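PDB 4EXR: putative lipoprotein from Clostridium difficile, which is of unknown function but carries two PepSY (YPEB) domains, the kind found in peptidase propeptides, and is probably anchored to the membrane as a lipoprotein. Local coordinates for residues V32-T35 with D36-I40; D112-T115 with P116-M120; I122-K125 with E126-I130. All coordinates share one frame; numbering follows the deposited sequence. Where two conformers were deposited one is given.

How the interactions relate
Following the chain from its N terminus, interaction 1 comes first, opening helix 34-44 ahead of the first four strands. The chain then runs through strands 49-58 to 86-93 before interaction 2 starts helix 116-126, and interaction 3 ends that same helix on the way into strand 130-139. Each contact closes only a helical turn or a short loop; they follow in series, with no nesting or crossing. Interactions 1 and 2 meet at the side chain of Y34, whose OH touches I113 and whose ring touches P116, and so join the two PepSY ranges. Interactions 2 and 3 touch where M114 meets I122, while 1 and 3 stay about 13 Å apart at their nearest atoms.

Interaction 1 of 3, residues V32-T35 with D36-I40; sequences VPYT and DAINI
Y34 and I38, one helical turn apart, run alongside each other in the same direction: CD1 of I38 reaches to 3.6 Å from CE2 of Y34, approaching the ring obliquely. The tyrosine gets there with its CG wedged between the backbone N and the carbonyl carbon (chi1 85°), a torsion that also leaves CG2 of T35 off-centre on one face of the ring. On the polar side, the carboxylate of D36 comes back obliquely to the CD-CG side of the P33 ring, OD2 lying 3.3 Å from P33 CD, and CB of D36 packs on CG1 of V32 at 3.7 Å. The other carboxylate oxygen, OD1, accepts from a water at 2.8 Å, and the same water sits 2.6 Å from OG1 of T35, bridging the two neighbouring side chains.

The backbone sets these positions. P33 is the N-cap, and its carbonyl O receives only weak bonds from the N-H groups of D36 and A37. One residue on, the pattern tightens: I38 N donates to Y34 O at 3.0 Å with an almost straight N-H...O angle of 170°, and N39 N donates to T35 O at 2.9 Å.

Further out, Y64 bonds through its hydroxyl to V32 O and packs on Y34 and A37, while L53 of strand 49-58 meets both Y34 and I38; this face of the helix therefore lies against the sheet. The cap residue, a proline, has no side-chain acceptor for the first turn. A carboxylate in that turn, three residues after the cap, would be expected to interact favourably with the helix N terminus, and K84, though it makes only a long, weak ion pair with D36, may add to this.

Interaction 2 of 3, residues D112-T115 with P116-M120; sequences DIMT and PQQAM
The flat amide of Q118 folds back over the start of its own helix with OG1 of T115 on one of its faces, 3.5 Å from Q118 CD. Its OE1 takes the N-H of T115 at 3.0 Å. That bond is straight at hydrogen (168°), although the donor comes in tilted 23° from the carbonyl plane. The same OE1 lies 3.2 Å from CB of M114. In return, Q118 N donates to OG1 of T115 at 3.1 Å, completing a capping box in which glutamine supplies the acceptor of the side-chain arm. OG1 can meet it because it stands between the backbone N and the carbonyl carbon of T115 (chi1 64°), while CG of Q118 is anti to its own carbonyl carbon and the rest of the chain runs extended to the threonine.

The first ordinary helical bond follows, A119 N to T115 O at 3.1 Å. Beside it the selenomethionine M114 sets its CG between backbone N and carbonyl carbon and extends at the second torsion, which brings its selenium to 3.7 Å from A119 N and 4.1 Å from A119 CB.

Helix 116-126 thus begins packed against two strands and helix 34-44. P116 packs on W134 of strand 130-139, on Y145 of strand 142-151 and on Y34 of helix 34-44. Y145 also touches A119 and bonds to M114 O, and a backbone bond between M114 and S162 ties the incoming loop to the one just after strand 154-161.

Interaction 3 of 3, residues I122-K125 with E126-I130; sequences IALK and EQNGI
A123 and Q127 are joined through the backbone near the C-terminal end of helix 116-126: Q127 N donates to A123 O at 3.0 Å. The N-H...O angle is only 131°, and the bonds of E126 N, to A123 O and to I122 O, are both weak, so the backbone bonding is loose over these residues. Two weaker CA-H...O contacts add to these: CA of L124 points its hydrogen at Q127 O, 3.6 Å away, while CA of N128 approaches L124 O at the same distance.

Van der Waals contact across the exit comes from the L124 side chain, its CD2 methyl set against carbonyl oxygens. Its CB leads away from the loop, but the CD2 branch turns back to lie 3.5 Å from G129 O and 3.8 Å from Q127 O. The methyl therefore meets the backbone of the turn and not another apolar side chain there.

A side-chain to backbone bond shapes the loop itself. Q127 bends at its second torsion (chi2 58°), bringing NE2 to N128 O at 3.0 Å; the bond uses a lone pair in the carbonyl plane, and the oxygen lies close to the plane of the amide. G129 follows with a positive phi of 142° as the chain turns toward the strand.

The helix end rests on the second half of the sheet: A123 on I147, I149 and I158, I122 on V160 and V167, and Q127 on Y156 and I158. Just past the glycine, I130 pairs by backbone bonds with D150, and strand 130-139 is under way beside strand 142-151.

Interaction 1 of 3, residues V32-T35 with D36-I40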
loop_
_atom_site.group_PDB
_atom_site.type_symbol
_atom_site.label_atom_id
_atom_site.label_comp_id
_atom_site.label_asym_id
_atom_site.label_seq_id
_atom_site.Cartn_x
_atom_site.Cartn_y
_atom_site.Cartn_z
ATOM N N VAL A 32 -9.914 -13.490 16.912
ATOM C CA VAL A 32 -8.793 -14.001 16.123
ATOM C C VAL A 32 -7.533 -13.870 16.962
ATOM O O VAL A 32 -7.116 -12.761 17.296
ATOM C CB VAL A 32 -8.620 -13.211 14.810
ATOM C CG1 VAL A 32 -7.456 -13.771 13.968
ATOM C CG2 VAL A 32 -9.917 -13.218 14.014
ATOM N N PRO A 33 -6.939 -15.003 17.343
ATOM C CA PRO A 33 -5.704 -14.915 18.131
ATOM C C PRO A 33 -4.526 -14.479 17.244
ATOM O O PRO A 33 -4.579 -14.625 16.017
ATOM C CB PRO A 33 -5.523 -16.338 18.653
ATOM C CG PRO A 33 -6.176 -17.192 17.638
ATOM C CD PRO A 33 -7.336 -16.395 17.077
ATOM N N TYR A 34 -3.478 -13.931 17.850
ATOM C CA TYR A 34 -2.374 -13.399 17.049
ATOM C C TYR A 34 -1.728 -14.477 16.185
ATOM O O TYR A 34 -1.218 -14.191 15.106
ATOM C CB TYR A 34 -1.343 -12.689 17.930
ATOM C CG TYR A 34 -0.321 -13.617 18.540
ATOM C CD1 TYR A 34 -0.611 -14.358 19.679
ATOM C CD2 TYR A 34 0.938 -13.763 17.960
ATOM C CE1 TYR A 34 0.329 -15.213 20.233
ATOM C CE2 TYR A 34 1.878 -14.612 18.497
ATOM C CZ TYR A 34 1.574 -15.334 19.627
ATOM O OH TYR A 34 2.523 -16.177 20.149
ATOM N N THR A 35 -1.787 -15.723 16.648
ATOM C CA THR A 35 -1.220 -16.845 15.898
ATOM C C THR A 35 -1.963 -17.120 14.594
ATOM O O THR A 35 -1.360 -17.555 13.613
ATOM C CB THR A 35 -1.169 -18.135 16.752
ATOM O OG1 THR A 35 -2.446 -18.365 17.356
ATOM C CG2 THR A 35 -0.130 -17.997 17.854
ATOM N N ASP A 36 -3.276 -16.887 14.584
ATOM C CA ASP A 36 -4.057 -16.996 13.350
ATOM C C ASP A 36 -3.678 -15.922 12.335
ATOM O O ASP A 36 -3.637 -16.191 11.136
ATOM C CB ASP A 36 -5.566 -16.918 13.635
ATOM C CG ASP A 36 -6.159 -18.258 14.040
ATOM O OD1 ASP A 36 -5.423 -19.269 14.036
ATOM O OD2 ASP A 36 -7.372 -18.297 14.354
ATOM N N ALA A 37 -3.402 -14.709 12.812
ATOM C CA ALA A 37 -2.944 -13.635 11.925
ATOM C C ALA A 37 -1.587 -14.004 11.300
ATOM O O ALA A 37 -1.368 -13.832 10.101
ATOM C CB ALA A 37 -2.826 -12.330 12.700
ATOM N N ILE A 38 -0.679 -14.497 12.130
ATOM C CA ILE A 38 0.606 -15.018 11.649
ATOM C C ILE A 38 0.404 -16.105 10.588
ATOM O O ILE A 38 1.050 -16.082 9.536
ATOM C CB ILE A 38 1.445 -15.580 12.815
ATOM C CG1 ILE A 38 1.915 -14.440 13.732
ATOM C CG2 ILE A 38 2.649 -16.424 12.284
ATOM C CD1 ILE A 38 2.606 -14.920 15.010
ATOM N N ASN A 39 -0.506 -17.043 10.853
ATOM C CA ASN A 39 -0.754 -18.141 9.912
ATOM C C ASN A 39 -1.365 -17.703 8.584
ATOM O O ASN A 39 -1.027 -18.251 7.538
ATOM C CB ASN A 39 -1.608 -19.247 10.560
ATOM C CG ASN A 39 -0.862 -19.983 11.672
ATOM O OD1 ASN A 39 0.369 -19.997 11.708
ATOM N ND2 ASN A 39 -1.607 -20.579 12.591
ATOM N N ILE A 40 -2.263 -16.723 8.625
ATOM C CA ILE A 40 -2.832 -16.158 7.404
ATOM C C ILE A 40 -1.712 -15.553 6.551
ATOM O O ILE A 40 -1.616 -15.796 5.340
ATOM C CB ILE A 40 -3.901 -15.084 7.726
ATOM C CG1 ILE A 40 -5.169 -15.738 8.287
ATOM C CG2 ILE A 40 -4.260 -14.280 6.485
ATOM C CD1 ILE A 40 -6.083 -14.757 8.975
HETATM O O HOH W 1 -3.852 -20.207 16.119
#

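Interaction 2 of 3, residues D112-T115 with P116-M120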
loop_
_atom_site.group_PDB
_atom_site.type_symbol
_atom_site.label_atom_id
_atom_site.label_comp_id
_atom_site.label_asym_id
_atom_site.label_seq_id
_atom_site.Cartn_x
_atom_site.Cartn_y
_atom_site.Cartn_z
ATOM N N ASP A 112 7.937 -20.412 20.679
ATOM C CA ASP A 112 7.877 -20.556 22.136
ATOM C C ASP A 112 7.811 -19.234 22.896
ATOM O O ASP A 112 8.440 -19.076 23.939
ATOM C CB ASP A 112 9.046 -21.404 22.646
ATOM C CG ASP A 112 9.005 -22.823 22.113
ATOM O OD1 ASP A 112 7.888 -23.354 21.927
ATOM O OD2 ASP A 112 10.086 -23.404 21.875
ATOM N N ILE A 113 7.049 -18.275 22.386
ATOM C CA ILE A 113 6.961 -17.008 23.087
ATOM C C ILE A 113 5.698 -16.986 23.939
ATOM O O ILE A 113 4.775 -17.778 23.735
ATOM C CB ILE A 113 6.961 -15.808 22.134
ATOM C CG1 ILE A 113 5.755 -15.854 21.196
ATOM C CG2 ILE A 113 8.289 -15.735 21.343
ATOM C CD1 ILE A 113 5.633 -14.604 20.336
HETATM N N MSE A 114 5.666 -16.083 24.903
HETATM C CA MSE A 114 4.475 -15.923 25.719
HETATM C C MSE A 114 3.389 -15.217 24.906
HETATM O O MSE A 114 3.654 -14.705 23.818
HETATM C CB MSE A 114 4.806 -15.119 26.968
HETATM C CG MSE A 114 5.076 -13.653 26.697
HETATM SE SE MSE A 114 5.457 -12.734 28.380
HETATM C CE MSE A 114 6.835 -13.959 29.014
ATOM N N THR A 115 2.167 -15.192 25.433
ATOM C CA THR A 115 1.045 -14.573 24.739
ATOM C C THR A 115 1.075 -13.067 24.937
ATOM O O THR A 115 1.717 -12.574 25.857
ATOM C CB THR A 115 -0.304 -15.100 25.270
ATOM O OG1 THR A 115 -0.435 -14.722 26.640
ATOM C CG2 THR A 115 -0.371 -16.617 25.150
ATOM N N PRO A 116 0.387 -12.323 24.059
ATOM C CA PRO A 116 0.301 -10.875 24.241
ATOM C C PRO A 116 -0.333 -10.512 25.592
ATOM O O PRO A 116 0.074 -9.535 26.224
ATOM C CB PRO A 116 -0.613 -10.440 23.091
ATOM C CG PRO A 116 -0.398 -11.467 22.029
ATOM C CD PRO A 116 -0.124 -12.757 22.745
ATOM N N GLN A 117 -1.314 -11.301 26.018
ATOM C CA GLN A 117 -1.958 -11.108 27.317
ATOM C C GLN A 117 -0.932 -11.184 28.450
ATOM O O GLN A 117 -0.865 -10.301 29.312
ATOM C CB GLN A 117 -3.036 -12.176 27.503
ATOM C CG GLN A 117 -3.599 -12.265 28.900
ATOM C CD GLN A 117 -4.891 -11.497 29.045
ATOM O OE1 GLN A 117 -5.038 -10.396 28.508
ATOM N NE2 GLN A 117 -5.847 -12.081 29.763
ATOM N N GLN A 118 -0.107 -12.226 28.434
ATOM C CA GLN A 118 0.957 -12.353 29.421
ATOM C C GLN A 118 1.942 -11.184 29.398
ATOM O O GLN A 118 2.362 -10.703 30.446
ATOM C CB GLN A 118 1.688 -13.692 29.257
ATOM C CG GLN A 118 0.848 -14.890 29.705
ATOM C CD GLN A 118 1.422 -16.221 29.247
ATOM O OE1 GLN A 118 2.082 -16.305 28.212
ATOM N NE2 GLN A 118 1.164 -17.273 30.018
ATOM N N ALA A 119 2.317 -10.720 28.209
ATOM C CA ALA A 119 3.231 -9.583 28.121
ATOM C C ALA A 119 2.604 -8.293 28.659
ATOM O O ALA A 119 3.265 -7.522 29.359
ATOM C CB ALA A 119 3.715 -9.382 26.680
HETATM N N MSE A 120 1.340 -8.056 28.315
HETATM C CA MSE A 120 0.622 -6.870 28.781
HETATM C C MSE A 120 0.484 -6.838 30.311
HETATM O O MSE A 120 0.617 -5.780 30.937
HETATM C CB MSE A 120 -0.766 -6.791 28.144
HETATM C CG MSE A 120 -0.774 -6.489 26.647
HETATM SE SE MSE A 120 -2.613 -6.229 25.964
HETATM C CE MSE A 120 -3.090 -8.043 25.441
#

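Interaction 3 of 3, residues I122-K125 with E126-I130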
loop_
_atom_site.group_PDB
_atom_site.type_symbol
_atom_site.label_atom_id
_atom_site.label_comp_id
_atom_site.label_asym_id
_atom_site.label_seq_id
_atom_site.Cartn_x
_atom_site.Cartn_y
_atom_site.Cartn_z
ATOM N N ILE A 122 2.586 -8.234 32.477
ATOM C CA ILE A 122 3.914 -7.893 32.975
ATOM C C ILE A 122 4.187 -6.389 32.860
ATOM O O ILE A 122 4.692 -5.757 33.795
ATOM C CB ILE A 122 5.016 -8.692 32.232
ATOM C CG1 ILE A 122 4.999 -10.152 32.695
ATOM C CG2 ILE A 122 6.390 -8.068 32.470
ATOM C CD1 ILE A 122 5.853 -11.086 31.859
ATOM N N ALA A 123 3.840 -5.814 31.713
ATOM C CA ALA A 123 4.055 -4.385 31.484
ATOM C C ALA A 123 3.222 -3.526 32.436
ATOM O O ALA A 123 3.676 -2.484 32.918
ATOM C CB ALA A 123 3.742 -4.027 30.033
ATOM N N LEU A 124 2.000 -3.963 32.698
ATOM C CA LEU A 124 1.102 -3.206 33.566
ATOM C C LEU A 124 1.551 -3.198 35.029
ATOM O O LEU A 124 1.217 -2.277 35.773
ATOM C CB LEU A 124 -0.321 -3.728 33.444
ATOM C CG LEU A 124 -1.068 -3.193 32.230
ATOM C CD1 LEU A 124 -2.349 -3.971 32.024
ATOM C CD2 LEU A 124 -1.356 -1.704 32.393
ATOM N N LYS A 125 2.301 -4.221 35.434
ATOM C CA LYS A 125 2.851 -4.279 36.783
ATOM C C LYS A 125 4.073 -3.383 36.905
ATOM O O LYS A 125 4.485 -3.022 38.006
ATOM C CB LYS A 125 3.218 -5.717 37.163
ATOM C CG LYS A 125 2.042 -6.676 37.160
ATOM C CD LYS A 125 2.061 -7.579 38.378
ATOM C CE LYS A 125 3.280 -8.470 38.409
ATOM N NZ LYS A 125 3.324 -9.250 39.681
ATOM N N GLU A 126 4.659 -3.034 35.767
ATOM C CA GLU A 126 5.802 -2.128 35.740
ATOM C C GLU A 126 5.321 -0.679 35.676
ATOM O O GLU A 126 5.979 0.239 36.176
ATOM C CB GLU A 126 6.693 -2.430 34.533
ATOM C CG GLU A 126 7.980 -1.633 34.504
ATOM C CD GLU A 126 8.928 -2.021 35.629
ATOM O OE1 GLU A 126 8.840 -3.174 36.116
ATOM O OE2 GLU A 126 9.760 -1.173 36.026
ATOM N N GLN A 127 4.161 -0.490 35.058
ATOM C CA GLN A 127 3.642 0.838 34.782
ATOM C C GLN A 127 2.142 0.744 34.582
ATOM O O GLN A 127 1.687 0.299 33.526
ATOM C CB GLN A 127 4.297 1.397 33.516
ATOM C CG GLN A 127 3.737 2.735 33.057
ATOM C CD GLN A 127 3.850 3.808 34.125
ATOM O OE1 GLN A 127 4.950 4.149 34.565
ATOM N NE2 GLN A 127 2.707 4.338 34.560
ATOM N N ASN A 128 1.364 1.134 35.593
ATOM C CA ASN A 128 -0.087 1.061 35.448
ATOM C C ASN A 128 -0.605 2.041 34.397
ATOM O O ASN A 128 0.113 2.932 33.940
ATOM C CB ASN A 128 -0.815 1.257 36.785
ATOM C CG ASN A 128 -2.226 0.679 36.768
ATOM O OD1 ASN A 128 -2.542 -0.192 35.953
ATOM N ND2 ASN A 128 -3.078 1.160 37.662
ATOM N N GLY A 129 -1.850 1.839 33.989
ATOM C CA GLY A 129 -2.461 2.679 32.982
ATOM C C GLY A 129 -3.318 1.839 32.071
ATOM O O GLY A 129 -3.774 0.765 32.461
ATOM N N ILE A 130 -3.523 2.331 30.854
ATOM C CA ILE A 130 -4.339 1.664 29.852
ATOM C C ILE A 130 -3.480 1.247 28.653
ATOM O O ILE A 130 -2.767 2.075 28.082
ATOM C CB ILE A 130 -5.440 2.609 29.339
ATOM C CG1 ILE A 130 -6.316 3.104 30.497
ATOM C CG2 ILE A 130 -6.275 1.929 28.271
ATOM C CD1 ILE A 130 -6.976 1.998 31.290
#